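Local coordinates for extracellular solute-binding protein, family 1 (Bifidobacterium longum subsp. infantis ATCC 15697, PDB 3QUF) that probably captures an extracellular solute, likely a carbohydrate, and delivers it to an ABC importer in the cell membrane, at residues 136-141 with 293-298; 189-194 with 367-372; 154-159 with 280-285; 89-94 with 297-302. All coordinates share one frame; numbering follows the deposited sequence.

Contact 1 of 4, residues 136-141 with 293-298; sequences AWVGAF and QWINGG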
loop_
_atom_site.group_PDB
_atom_site.type_symbol
_atom_site.label_atom_id
_atom_site.label_comp_id
_atom_site.label_asym_id
_atom_site.label_seq_id
_atom_site.Cartn_x
_atom_site.Cartn_y
_atom_site.Cartn_z
ATOM N N ALA A 136 8.096 1.978 0.566
ATOM C CA ALA A 136 6.828 1.267 0.577
ATOM C C ALA A 136 6.450 0.944 2.002
ATOM O O ALA A 136 7.278 0.880 2.905
ATOM C CB ALA A 136 6.925 -0.031 -0.231
ATOM N N TRP A 137 5.169 0.720 2.179
ATOM C CA TRP A 137 4.633 0.155 3.394
ATOM C C TRP A 137 4.134 -1.256 3.117
ATOM O O TRP A 137 3.845 -1.600 1.960
ATOM C CB TRP A 137 3.469 1.017 3.868
ATOM C CG TRP A 137 2.288 1.024 2.929
ATOM C CD1 TRP A 137 2.058 1.867 1.866
ATOM C CD2 TRP A 137 1.166 0.127 2.955
ATOM N NE1 TRP A 137 0.907 1.526 1.211
ATOM C CE2 TRP A 137 0.312 0.488 1.882
ATOM C CE3 TRP A 137 0.793 -0.923 3.788
ATOM C CZ2 TRP A 137 -0.853 -0.202 1.606
ATOM C CZ3 TRP A 137 -0.392 -1.612 3.513
ATOM C CH2 TRP A 137 -1.191 -1.248 2.431
ATOM N N VAL A 138 3.981 -2.028 4.187
ATOM C CA VAL A 138 3.432 -3.373 4.099
ATOM C C VAL A 138 2.471 -3.669 5.232
ATOM O O VAL A 138 2.478 -3.015 6.288
ATOM C CB VAL A 138 4.531 -4.422 4.074
ATOM C CG1 VAL A 138 5.402 -4.262 2.828
ATOM C CG2 VAL A 138 5.335 -4.396 5.371
ATOM N N GLY A 139 1.602 -4.639 4.998
ATOM C CA GLY A 139 0.689 -5.133 6.011
ATOM C C GLY A 139 0.516 -6.639 5.839
ATOM O O GLY A 139 0.662 -7.178 4.730
ATOM N N ALA A 140 0.143 -7.311 6.920
ATOM C CA ALA A 140 0.060 -8.780 6.905
ATOM C C ALA A 140 -0.758 -9.270 8.095
ATOM O O ALA A 140 -1.353 -8.453 8.806
ATOM C CB ALA A 140 1.498 -9.380 6.916
ATOM N N PHE A 141 -0.835 -10.583 8.283
ATOM C CA PHE A 141 -1.578 -11.156 9.384
ATOM C C PHE A 141 -0.655 -11.354 10.591
ATOM O O PHE A 141 0.437 -11.954 10.486
ATOM C CB PHE A 141 -2.192 -12.507 9.014
ATOM C CG PHE A 141 -3.630 -12.471 8.490
ATOM C CD1 PHE A 141 -4.497 -11.411 8.682
ATOM C CD2 PHE A 141 -4.124 -13.610 7.832
ATOM C CE1 PHE A 141 -5.802 -11.468 8.232
ATOM C CE2 PHE A 141 -5.426 -13.685 7.437
ATOM C CZ PHE A 141 -6.271 -12.620 7.620
ATOM N N GLN A 293 0.509 -17.098 -1.578
ATOM C CA GLN A 293 0.313 -16.025 -0.584
ATOM C C GLN A 293 0.892 -14.675 -1.005
ATOM O O GLN A 293 1.959 -14.602 -1.649
ATOM C CB GLN A 293 0.866 -16.402 0.786
ATOM C CG GLN A 293 0.373 -17.721 1.358
ATOM C CD GLN A 293 1.062 -18.920 0.746
ATOM O OE1 GLN A 293 2.150 -18.809 0.139
ATOM N NE2 GLN A 293 0.421 -20.099 0.893
ATOM N N TRP A 294 0.161 -13.616 -0.643
ATOM C CA TRP A 294 0.560 -12.220 -0.850
ATOM C C TRP A 294 0.472 -11.456 0.477
ATOM O O TRP A 294 -0.171 -11.888 1.422
ATOM C CB TRP A 294 -0.335 -11.551 -1.909
ATOM C CG TRP A 294 0.040 -11.954 -3.304
ATOM C CD1 TRP A 294 0.010 -13.211 -3.803
ATOM C CD2 TRP A 294 0.587 -11.133 -4.318
ATOM N NE1 TRP A 294 0.523 -13.244 -5.064
ATOM C CE2 TRP A 294 0.865 -11.973 -5.427
ATOM C CE3 TRP A 294 0.900 -9.776 -4.412
ATOM C CZ2 TRP A 294 1.404 -11.485 -6.614
ATOM C CZ3 TRP A 294 1.403 -9.298 -5.590
ATOM C CH2 TRP A 294 1.692 -10.175 -6.678
ATOM N N ILE A 295 1.118 -10.291 0.514
ATOM C CA ILE A 295 0.953 -9.346 1.608
ATOM C C ILE A 295 0.309 -8.076 1.063
ATOM O O ILE A 295 0.190 -7.866 -0.145
ATOM C CB ILE A 295 2.274 -9.062 2.360
ATOM C CG1 ILE A 295 3.274 -8.331 1.467
ATOM C CG2 ILE A 295 2.844 -10.362 2.920
ATOM C CD1 ILE A 295 4.576 -7.973 2.125
ATOM N N ASN A 296 -0.163 -7.247 1.971
ATOM C CA ASN A 296 -0.590 -5.928 1.594
ATOM C C ASN A 296 0.653 -5.033 1.443
ATOM O O ASN A 296 1.641 -5.139 2.177
ATOM C CB ASN A 296 -1.437 -5.245 2.691
ATOM C CG ASN A 296 -2.826 -5.874 2.961
ATOM O OD1 ASN A 296 -3.398 -5.613 4.039
ATOM N ND2 ASN A 296 -3.377 -6.668 2.044
ATOM N N GLY A 297 0.555 -4.047 0.570
ATOM C CA GLY A 297 1.563 -3.010 0.539
ATOM C C GLY A 297 1.448 -2.158 -0.699
ATOM O O GLY A 297 0.676 -2.437 -1.626
ATOM N N GLY A 298 2.228 -1.095 -0.708
ATOM C CA GLY A 298 2.223 -0.187 -1.844
ATOM C C GLY A 298 3.301 0.855 -1.676
ATOM O O GLY A 298 3.933 0.937 -0.610
#
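Trp-137 and Gly-298, together with Gly-139 and Asn-296, form the two hydrogen-bonded pairs that join strand 135-144 to the antiparallel strand 295-305. The segment axes run at 164° to each other and approach to 4.3 Å. Each pair exchanges two backbone bonds; the shortest include Gly-139 N to Asn-296 O at 2.9 Å. Between them, at the non-hydrogen-bonded pair Val-138/Gly-297, the two CA atoms are 4.0 Å apart. A CA-H...O contact joins Val-138 CA to Asn-296 O at 3.2 Å.

The aromatic contribution is a CH-pi contact. With CG set between its backbone N and carbonyl carbon (chi1 65°), Trp-137 folds its indole across the neighbouring strand, and Gly-297 CA lies 3.6 Å from the centroid of the six-membered ring. Gly-298 N faces the same side of the indole. On the other face of the sheet, Val-138 CG1 meets Ile-295 CD1 at 3.9 Å.

The amide of Asn-296 is held by Arg-263 and the carbonyl of Gly-188. The chemistry calls for glycine at Gly-297: a CB there would collide with Trp-137 O and crowd Val-138 CG1, and at these backbone angles it would also be jammed against the carbonyl O of Asn-296.

Contact 2 of 4, residues 189-194 with 367-372; sequences SFTGLL and FYWVNW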
loop_
_atom_site.group_PDB
_atom_site.type_symbol
_atom_site.label_atom_id
_atom_site.label_comp_id
_atom_site.label_asym_id
_atom_site.label_seq_id
_atom_site.Cartn_x
_atom_site.Cartn_y
_atom_site.Cartn_z
ATOM N N SER A 189 -7.667 -8.133 4.461
ATOM C CA SER A 189 -7.764 -9.585 4.177
ATOM C C SER A 189 -8.309 -9.857 2.778
ATOM O O SER A 189 -7.830 -10.737 2.060
ATOM C CB SER A 189 -8.637 -10.311 5.251
ATOM O OG SER A 189 -9.981 -9.806 5.315
ATOM N N PHE A 190 -9.349 -9.121 2.404
ATOM C CA PHE A 190 -9.904 -9.215 1.077
ATOM C C PHE A 190 -8.849 -8.843 0.044
ATOM O O PHE A 190 -8.700 -9.523 -0.960
ATOM C CB PHE A 190 -11.119 -8.287 0.907
ATOM C CG PHE A 190 -11.640 -8.273 -0.484
ATOM C CD1 PHE A 190 -12.480 -9.289 -0.952
ATOM C CD2 PHE A 190 -11.232 -7.281 -1.367
ATOM C CE1 PHE A 190 -12.920 -9.291 -2.249
ATOM C CE2 PHE A 190 -11.685 -7.297 -2.681
ATOM C CZ PHE A 190 -12.522 -8.306 -3.109
ATOM N N THR A 191 -8.118 -7.758 0.296
ATOM C CA THR A 191 -7.111 -7.311 -0.677
ATOM C C THR A 191 -6.036 -8.380 -0.844
ATOM O O THR A 191 -5.589 -8.638 -1.973
ATOM C CB THR A 191 -6.529 -5.969 -0.274
ATOM O OG1 THR A 191 -7.616 -5.024 -0.230
ATOM C CG2 THR A 191 -5.477 -5.486 -1.267
ATOM N N GLY A 192 -5.636 -9.007 0.262
ATOM C CA GLY A 192 -4.654 -10.100 0.204
ATOM C C GLY A 192 -5.143 -11.282 -0.605
ATOM O O GLY A 192 -4.387 -11.911 -1.361
ATOM N N LEU A 193 -6.432 -11.585 -0.476
ATOM C CA LEU A 193 -7.034 -12.677 -1.207
ATOM C C LEU A 193 -7.158 -12.352 -2.686
ATOM O O LEU A 193 -6.869 -13.180 -3.536
ATOM C CB LEU A 193 -8.383 -13.010 -0.567
ATOM C CG LEU A 193 -9.038 -14.314 -1.012
ATOM C CD1 LEU A 193 -8.155 -15.511 -0.641
ATOM C CD2 LEU A 193 -10.450 -14.433 -0.386
ATOM N N LEU A 194 -7.550 -11.117 -2.983
ATOM C CA LEU A 194 -7.588 -10.588 -4.331
ATOM C C LEU A 194 -6.207 -10.643 -4.984
ATOM O O LEU A 194 -6.087 -11.078 -6.166
ATOM C CB LEU A 194 -8.123 -9.151 -4.313
ATOM C CG LEU A 194 -8.204 -8.476 -5.664
ATOM C CD1 LEU A 194 -9.254 -9.126 -6.579
ATOM C CD2 LEU A 194 -8.455 -6.918 -5.500
ATOM N N PHE A 367 3.403 -7.967 -2.958
ATOM C CA PHE A 367 2.621 -7.044 -2.168
ATOM C C PHE A 367 1.702 -6.255 -3.096
ATOM O O PHE A 367 2.061 -5.949 -4.249
ATOM C CB PHE A 367 3.507 -6.103 -1.340
ATOM C CG PHE A 367 4.428 -5.211 -2.167
ATOM C CD1 PHE A 367 5.693 -5.645 -2.522
ATOM C CD2 PHE A 367 4.047 -3.918 -2.490
ATOM C CE1 PHE A 367 6.534 -4.838 -3.254
ATOM C CE2 PHE A 367 4.886 -3.090 -3.228
ATOM C CZ PHE A 367 6.139 -3.555 -3.588
ATOM N N TYR A 368 0.530 -5.893 -2.594
ATOM C CA TYR A 368 -0.451 -5.202 -3.405
ATOM C C TYR A 368 -1.425 -4.434 -2.520
ATOM O O TYR A 368 -1.653 -4.812 -1.389
ATOM C CB TYR A 368 -1.224 -6.198 -4.295
ATOM C CG TYR A 368 -2.204 -5.547 -5.226
ATOM C CD1 TYR A 368 -1.763 -4.677 -6.210
ATOM C CD2 TYR A 368 -3.598 -5.733 -5.086
ATOM C CE1 TYR A 368 -2.630 -4.050 -7.080
ATOM C CE2 TYR A 368 -4.461 -5.178 -5.969
ATOM C CZ TYR A 368 -3.975 -4.291 -6.962
ATOM O OH TYR A 368 -4.809 -3.659 -7.835
ATOM N N TRP A 369 -1.986 -3.379 -3.088
ATOM C CA TRP A 369 -3.099 -2.644 -2.529
ATOM C C TRP A 369 -3.924 -2.122 -3.713
ATOM O O TRP A 369 -3.370 -1.847 -4.774
ATOM C CB TRP A 369 -2.589 -1.483 -1.648
ATOM C CG TRP A 369 -3.681 -0.916 -0.784
ATOM C CD1 TRP A 369 -4.270 0.319 -0.893
ATOM C CD2 TRP A 369 -4.307 -1.564 0.328
ATOM N NE1 TRP A 369 -5.236 0.470 0.079
ATOM C CE2 TRP A 369 -5.284 -0.683 0.830
ATOM C CE3 TRP A 369 -4.162 -2.827 0.925
ATOM C CZ2 TRP A 369 -6.087 -1.012 1.913
ATOM C CZ3 TRP A 369 -4.952 -3.141 1.984
ATOM C CH2 TRP A 369 -5.915 -2.236 2.470
ATOM N N VAL A 370 -5.240 -2.016 -3.549
ATOM C CA VAL A 370 -6.086 -1.476 -4.625
ATOM C C VAL A 370 -5.955 0.060 -4.647
ATOM O O VAL A 370 -6.535 0.759 -3.797
ATOM C CB VAL A 370 -7.543 -1.886 -4.502
ATOM C CG1 VAL A 370 -8.359 -1.322 -5.690
ATOM C CG2 VAL A 370 -7.699 -3.468 -4.544
ATOM N N ASN A 371 -5.205 0.564 -5.607
ATOM C CA ASN A 371 -4.925 2.003 -5.738
ATOM C C ASN A 371 -5.705 2.505 -6.951
ATOM O O ASN A 371 -5.208 2.544 -8.095
ATOM C CB ASN A 371 -3.406 2.259 -5.834
ATOM C CG ASN A 371 -2.690 2.055 -4.519
ATOM O OD1 ASN A 371 -1.715 1.273 -4.412
ATOM N ND2 ASN A 371 -3.151 2.734 -3.528
ATOM N N TRP A 372 -6.970 2.848 -6.741
ATOM C CA TRP A 372 -7.873 3.147 -7.835
ATOM C C TRP A 372 -7.325 4.310 -8.686
ATOM O O TRP A 372 -6.910 5.313 -8.123
ATOM C CB TRP A 372 -9.219 3.608 -7.334
ATOM C CG TRP A 372 -9.740 2.881 -6.114
ATOM C CD1 TRP A 372 -9.522 3.217 -4.826
ATOM C CD2 TRP A 372 -10.581 1.724 -6.091
ATOM N NE1 TRP A 372 -10.166 2.344 -3.988
ATOM C CE2 TRP A 372 -10.834 1.423 -4.743
ATOM C CE3 TRP A 372 -11.187 0.946 -7.073
ATOM C CZ2 TRP A 372 -11.660 0.376 -4.357
ATOM C CZ3 TRP A 372 -11.992 -0.105 -6.677
ATOM C CH2 TRP A 372 -12.197 -0.385 -5.350
HETATM O O HOH W 1 -6.963 -2.461 -1.131
#
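Thr-191, on helix 188-199, meets the indole of Trp-369 with its methyl and its CB, and Leu-194, one turn further along, packs on Val-370. The tight part is apolar: Thr-191 CG2 comes to 3.7 Å from Trp-369 CE3, and Leu-194 CD2 to the same distance, 3.7 Å, from Val-370 CG2. In both pairs the side chains cross at about a right angle. Leu-194 CD2 also touches the edge of the Tyr-368 ring, more loosely, at 4.4 Å from CE2; the phenol hydroxyl itself goes to Asp-208.

This helix lies against the chain as it leaves the short strand 367-368, which runs parallel to strand 295-305 in the large sheet of the two-lobed solute-binding fold. Trp-369 adds an edge-to-face meeting with Trp-137.

The hydroxyl side of the threonine is looser and holds an ordered water. Placing OG1 beside the backbone N (chi1 -60°) lets the hydroxyl bond to the carbonyl of Ala-187 while it also reaches this water, 2.8 Å from Thr-191 OG1. The same water accepts from Val-370 N at 3.0 Å and rests over the centre of a Trp-369 ring, 3.1 Å above its plane, so the indole floors the bridge between helix and loop. Replacing Trp-369 by an alanine would probably leave this water without its aromatic floor, take away the surface against which the methyl of Thr-191 packs, and cost Trp-137 its ring partner. At the rim of the indole, in its plane, stands Asn-371 ND2.

Contact 3 of 4, residues 154-159 with 280-285; sequences DKFPKT and GVAPFP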
loop_
_atom_site.group_PDB
_atom_site.type_symbol
_atom_site.label_atom_id
_atom_site.label_comp_id
_atom_site.label_asym_id
_atom_site.label_seq_id
_atom_site.Cartn_x
_atom_site.Cartn_y
_atom_site.Cartn_z
ATOM N N ASP A 154 0.371 -25.386 14.598
ATOM C CA ASP A 154 1.713 -24.928 14.951
ATOM C C ASP A 154 2.264 -23.978 13.886
ATOM O O ASP A 154 3.301 -23.348 14.097
ATOM C CB ASP A 154 2.673 -26.116 15.136
ATOM C CG ASP A 154 3.364 -26.529 13.842
ATOM O OD1 ASP A 154 2.714 -27.178 12.989
ATOM O OD2 ASP A 154 4.566 -26.202 13.690
ATOM N N LYS A 155 1.565 -23.896 12.739
ATOM C CA LYS A 155 1.936 -23.048 11.611
ATOM C C LYS A 155 0.678 -22.352 11.084
ATOM O O LYS A 155 -0.444 -22.855 11.231
ATOM C CB LYS A 155 2.523 -23.891 10.480
ATOM C CG LYS A 155 3.961 -24.388 10.723
ATOM C CD LYS A 155 4.348 -25.506 9.733
ATOM C CE LYS A 155 4.564 -24.985 8.293
ATOM N NZ LYS A 155 5.748 -24.072 8.169
ATOM N N PHE A 156 0.866 -21.205 10.450
ATOM C CA PHE A 156 -0.272 -20.463 9.949
ATOM C C PHE A 156 -0.789 -21.083 8.661
ATOM O O PHE A 156 0.012 -21.459 7.809
ATOM C CB PHE A 156 0.084 -18.997 9.722
ATOM C CG PHE A 156 -1.115 -18.117 9.714
ATOM C CD1 PHE A 156 -1.681 -17.699 10.899
ATOM C CD2 PHE A 156 -1.735 -17.775 8.525
ATOM C CE1 PHE A 156 -2.825 -16.929 10.905
ATOM C CE2 PHE A 156 -2.881 -17.023 8.524
ATOM C CZ PHE A 156 -3.432 -16.586 9.724
ATOM N N PRO A 157 -2.121 -21.152 8.503
ATOM C CA PRO A 157 -2.721 -21.644 7.270
ATOM C C PRO A 157 -2.180 -21.014 5.993
ATOM O O PRO A 157 -2.056 -19.778 5.904
ATOM C CB PRO A 157 -4.202 -21.301 7.447
ATOM C CG PRO A 157 -4.438 -21.443 8.848
ATOM C CD PRO A 157 -3.159 -20.904 9.518
ATOM N N LYS A 158 -1.905 -21.864 5.012
ATOM C CA LYS A 158 -1.394 -21.444 3.733
ATOM C C LYS A 158 -2.487 -21.013 2.753
ATOM O O LYS A 158 -2.226 -20.165 1.927
ATOM C CB LYS A 158 -0.530 -22.545 3.132
ATOM C CG LYS A 158 0.800 -22.646 3.855
ATOM C CD LYS A 158 1.700 -23.701 3.203
ATOM C CE LYS A 158 3.058 -23.784 3.918
ATOM N NZ LYS A 158 3.566 -22.432 4.309
ATOM N N THR A 159 -3.691 -21.595 2.848
ATOM C CA THR A 159 -4.765 -21.263 1.932
ATOM C C THR A 159 -5.967 -20.745 2.674
ATOM O O THR A 159 -6.158 -21.020 3.842
ATOM C CB THR A 159 -5.188 -22.493 1.116
ATOM O OG1 THR A 159 -5.783 -23.456 2.002
ATOM C CG2 THR A 159 -3.971 -23.102 0.406
ATOM N N GLY A 280 3.050 -14.296 15.914
ATOM C CA GLY A 280 3.806 -14.467 14.688
ATOM C C GLY A 280 3.210 -13.607 13.597
ATOM O O GLY A 280 2.173 -12.984 13.806
ATOM N N VAL A 281 3.886 -13.536 12.448
ATOM C CA VAL A 281 3.432 -12.729 11.334
ATOM C C VAL A 281 3.458 -13.552 10.061
ATOM O O VAL A 281 4.536 -14.023 9.673
ATOM C CB VAL A 281 4.299 -11.464 11.111
ATOM C CG1 VAL A 281 3.731 -10.621 9.985
ATOM C CG2 VAL A 281 4.368 -10.644 12.425
ATOM N N ALA A 282 2.311 -13.642 9.382
ATOM C CA ALA A 282 2.179 -14.491 8.209
ATOM C C ALA A 282 1.621 -13.680 7.060
ATOM O O ALA A 282 0.898 -12.716 7.292
ATOM C CB ALA A 282 1.218 -15.637 8.522
ATOM N N PRO A 283 1.964 -14.048 5.808
ATOM C CA PRO A 283 1.240 -13.449 4.706
ATOM C C PRO A 283 -0.231 -13.879 4.731
ATOM O O PRO A 283 -0.620 -14.791 5.492
ATOM C CB PRO A 283 1.944 -14.049 3.470
ATOM C CG PRO A 283 2.381 -15.390 3.931
ATOM C CD PRO A 283 2.757 -15.220 5.389
ATOM N N PHE A 284 -1.052 -13.243 3.914
ATOM C CA PHE A 284 -2.440 -13.658 3.839
ATOM C C PHE A 284 -2.544 -15.030 3.185
ATOM O O PHE A 284 -1.739 -15.366 2.304
ATOM C CB PHE A 284 -3.274 -12.653 3.076
ATOM C CG PHE A 284 -3.333 -11.323 3.746
ATOM C CD1 PHE A 284 -4.185 -11.091 4.809
ATOM C CD2 PHE A 284 -2.476 -10.316 3.349
ATOM C CE1 PHE A 284 -4.182 -9.865 5.467
ATOM C CE2 PHE A 284 -2.463 -9.098 4.001
ATOM C CZ PHE A 284 -3.330 -8.869 5.053
ATOM N N PRO A 285 -3.514 -15.832 3.609
ATOM C CA PRO A 285 -3.710 -17.119 2.956
ATOM C C PRO A 285 -3.981 -16.982 1.467
ATOM O O PRO A 285 -4.572 -16.009 1.010
ATOM C CB PRO A 285 -4.939 -17.693 3.650
ATOM C CG PRO A 285 -5.064 -16.928 4.938
ATOM C CD PRO A 285 -4.561 -15.568 4.599
HETATM O O HOH W 2 -0.414 -17.699 5.022
#
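The ring of Phe-156 has Pro-285 CG at its edge, near the ring plane and 4.2 Å from CE2, while the following proline of its own segment, Pro-157, lays CD over one face, 3.4 Å above the plane. Ala-282 CB approaches obliquely, 3.6 Å from Phe-156 CG. With CG anti to the backbone N (chi1 -158°), the benzyl group is carried onto the end of strand 279-282, an outer part of the large sheet of this solute-binding fold, and Tyr-143 of the adjacent strand meets the ring as well.

Segment 154-159 belongs to the loop between helices 145-150 and 160-172, and it runs roughly alongside the chain leaving strand 279-282, the two touching parts being 23° apart in direction. Its last residue, Thr-159, is the N-cap of helix 160-172: the hydroxyl caps a backbone N of the first turn, and the backbone N of Thr-159 in turn donates to the carboxylate of Glu-162. Pro-285 packs against this helix start, its CB 3.4 Å from Thr-159 C, and its CA makes a CA-H...O contact of 3.5 Å with Lys-158 O. That carbonyl also accepts from Gln-293 NE2.

No direct hydrogen bond joins the two segments. Instead a single water donates to two backbone carbonyls, at 2.8 Å from Pro-157 O and 3.0 Å from Pro-283 O.

Contact 4 of 4, residues 89-94 with 297-302; sequences LTMDNR and GGPDQG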
loop_
_atom_site.group_PDB
_atom_site.type_symbol
_atom_site.label_atom_id
_atom_site.label_comp_id
_atom_site.label_asym_id
_atom_site.label_seq_id
_atom_site.Cartn_x
_atom_site.Cartn_y
_atom_site.Cartn_z
ATOM N N LEU A 89 3.626 12.534 -6.497
ATOM C CA LEU A 89 2.468 11.869 -7.024
ATOM C C LEU A 89 1.988 10.927 -5.933
ATOM O O LEU A 89 2.681 9.988 -5.546
ATOM C CB LEU A 89 2.813 11.090 -8.278
ATOM C CG LEU A 89 3.352 11.925 -9.451
ATOM C CD1 LEU A 89 3.720 11.014 -10.613
ATOM C CD2 LEU A 89 2.372 12.976 -9.913
ATOM N N THR A 90 0.826 11.236 -5.404
ATOM C CA THR A 90 0.263 10.469 -4.315
ATOM C C THR A 90 -0.812 9.542 -4.850
ATOM O O THR A 90 -1.189 9.624 -6.020
ATOM C CB THR A 90 -0.339 11.354 -3.262
ATOM O OG1 THR A 90 -1.610 11.903 -3.690
ATOM C CG2 THR A 90 0.640 12.510 -2.890
HETATM N N MSE A 91 -1.355 8.674 -3.982
HETATM C CA MSE A 91 -2.413 7.783 -4.457
HETATM C C MSE A 91 -3.688 8.521 -4.810
HETATM O O MSE A 91 -4.522 8.029 -5.618
HETATM C CB MSE A 91 -2.681 6.670 -3.420
HETATM C CG MSE A 91 -1.441 5.790 -3.129
HETATM SE SE MSE A 91 -0.685 4.890 -4.697
HETATM C CE MSE A 91 0.836 6.107 -5.128
ATOM N N ASP A 92 -3.842 9.746 -4.307
ATOM C CA ASP A 92 -5.019 10.523 -4.622
ATOM C C ASP A 92 -4.879 11.471 -5.825
ATOM O O ASP A 92 -5.898 11.919 -6.351
ATOM C CB ASP A 92 -5.429 11.376 -3.418
ATOM C CG ASP A 92 -5.949 10.547 -2.266
ATOM O OD1 ASP A 92 -6.581 9.493 -2.508
ATOM O OD2 ASP A 92 -5.683 10.948 -1.116
ATOM N N ASN A 93 -3.662 11.825 -6.241
ATOM C CA ASN A 93 -3.523 12.749 -7.365
ATOM C C ASN A 93 -2.724 12.191 -8.539
ATOM O O ASN A 93 -2.531 12.907 -9.536
ATOM C CB ASN A 93 -2.925 14.097 -6.897
ATOM C CG ASN A 93 -1.403 14.014 -6.674
ATOM O OD1 ASN A 93 -0.845 12.944 -6.760
ATOM N ND2 ASN A 93 -0.743 15.131 -6.426
ATOM N N ARG A 94 -2.269 10.939 -8.461
ATOM C CA ARG A 94 -1.251 10.484 -9.440
ATOM C C ARG A 94 -1.754 10.584 -10.880
ATOM O O ARG A 94 -1.035 11.118 -11.747
ATOM C CB ARG A 94 -0.735 9.077 -9.149
ATOM C CG ARG A 94 -1.804 8.014 -9.088
ATOM C CD ARG A 94 -1.253 6.705 -8.491
ATOM N NE ARG A 94 -2.270 5.691 -8.646
ATOM C CZ ARG A 94 -2.509 4.986 -9.764
ATOM N NH1 ARG A 94 -1.806 5.147 -10.880
ATOM N NH2 ARG A 94 -3.555 4.162 -9.807
ATOM N N GLY A 297 0.555 -4.047 0.570
ATOM C CA GLY A 297 1.563 -3.010 0.539
ATOM C C GLY A 297 1.448 -2.158 -0.699
ATOM O O GLY A 297 0.676 -2.437 -1.626
ATOM N N GLY A 298 2.228 -1.095 -0.708
ATOM C CA GLY A 298 2.223 -0.187 -1.844
ATOM C C GLY A 298 3.301 0.855 -1.676
ATOM O O GLY A 298 3.933 0.937 -0.610
ATOM N N PRO A 299 3.547 1.651 -2.736
ATOM C CA PRO A 299 4.539 2.682 -2.681
ATOM C C PRO A 299 4.104 3.821 -1.741
ATOM O O PRO A 299 2.941 4.214 -1.738
ATOM C CB PRO A 299 4.614 3.152 -4.152
ATOM C CG PRO A 299 3.191 3.042 -4.614
ATOM C CD PRO A 299 2.790 1.696 -4.007
ATOM N N ASP A 300 5.042 4.350 -0.980
ATOM C CA ASP A 300 4.792 5.529 -0.132
ATOM C C ASP A 300 4.997 6.774 -1.011
ATOM O O ASP A 300 5.996 7.503 -0.893
ATOM C CB ASP A 300 5.676 5.548 1.099
ATOM C CG ASP A 300 5.291 6.663 2.064
ATOM O OD1 ASP A 300 4.130 7.169 1.933
ATOM O OD2 ASP A 300 6.055 6.915 3.030
ATOM N N GLN A 301 4.044 6.968 -1.925
ATOM C CA GLN A 301 4.047 8.003 -2.961
ATOM C C GLN A 301 5.248 7.939 -3.919
ATOM O O GLN A 301 6.131 7.102 -3.789
ATOM C CB GLN A 301 3.953 9.411 -2.347
ATOM C CG GLN A 301 3.244 9.516 -1.050
ATOM C CD GLN A 301 1.958 8.781 -0.974
ATOM O OE1 GLN A 301 1.162 8.719 -1.923
ATOM N NE2 GLN A 301 1.751 8.142 0.194
ATOM N N GLY A 302 5.200 8.786 -4.919
ATOM C CA GLY A 302 6.244 8.887 -5.934
ATOM C C GLY A 302 6.764 10.303 -5.997
ATOM O O GLY A 302 6.095 11.249 -5.579
HETATM O O HOH W 3 -1.322 8.583 -1.120
#
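Gln-301 lies along Leu-89, Thr-90 and Met-91, where the chain leaves strand 86-89. Its CB begins the contact, 3.5 Å from Leu-89 O. A bend at chi2 (-46°) then brings the amide back toward the loop, and CD stands 4.1 Å from both CA and CB of Thr-90. At the tip, OE1 does most of the work. It lies 3.1 Å from Thr-90 CA, takes a weak hydrogen bond from Met-91 N at 3.3 Å, and accepts from a water 2.6 Å from Gln-301 OE1 that itself accepts from Met-91 N. The other branch, NE2, donates to Asp-300 OD1 at 3.1 Å, which fixes the amide with its oxygen toward the loop.

Beside this, Leu-89 and Gly-302 form an antiparallel hydrogen-bonded pair with a backbone bond in each direction, and the CE of the selenomethionine Met-91 reaches Pro-299 CG at 3.9 Å.

The loop is shaped from within by Thr-90, whose OG1 accepts from the backbone N of Asp-92 and of Asn-93, an ST turn and an ST motif, while its own N donates to Asn-93 OD1 at 2.7 Å. With an alanine in place of Thr-90, those two N-H groups would probably lose their shared acceptor and the turn into helix 94-100 would be less firmly set.

Strand 295-305 is broken here, pairing with 135-144 before the break and with 86-89 after it, which is consistent with a strand passing between the lobes in the hinge of a two-lobed solute-binding protein.

From the N terminus, segment 89-94 opens the longest loop, closed by contact 4 at 297-302; the loop of contact 1 starts later, at 136-141, and ends on the same part of strand 295-305. Contact 3, from 154-159 to 280-285, nests inside both. Contact 2 crosses all three, since 189-194 lies within them and 367-372 beyond them. Strand 295-305 is shared by contacts 1 and 4, borders strand 367-368 of contact 2, and follows strand 279-282 of contact 3. Contacts 3 and 4 do not touch, their centres about 28 Å apart, whereas Arg-94 and Asn-371 link contacts 4 and 2 through a probable hydrogen bond.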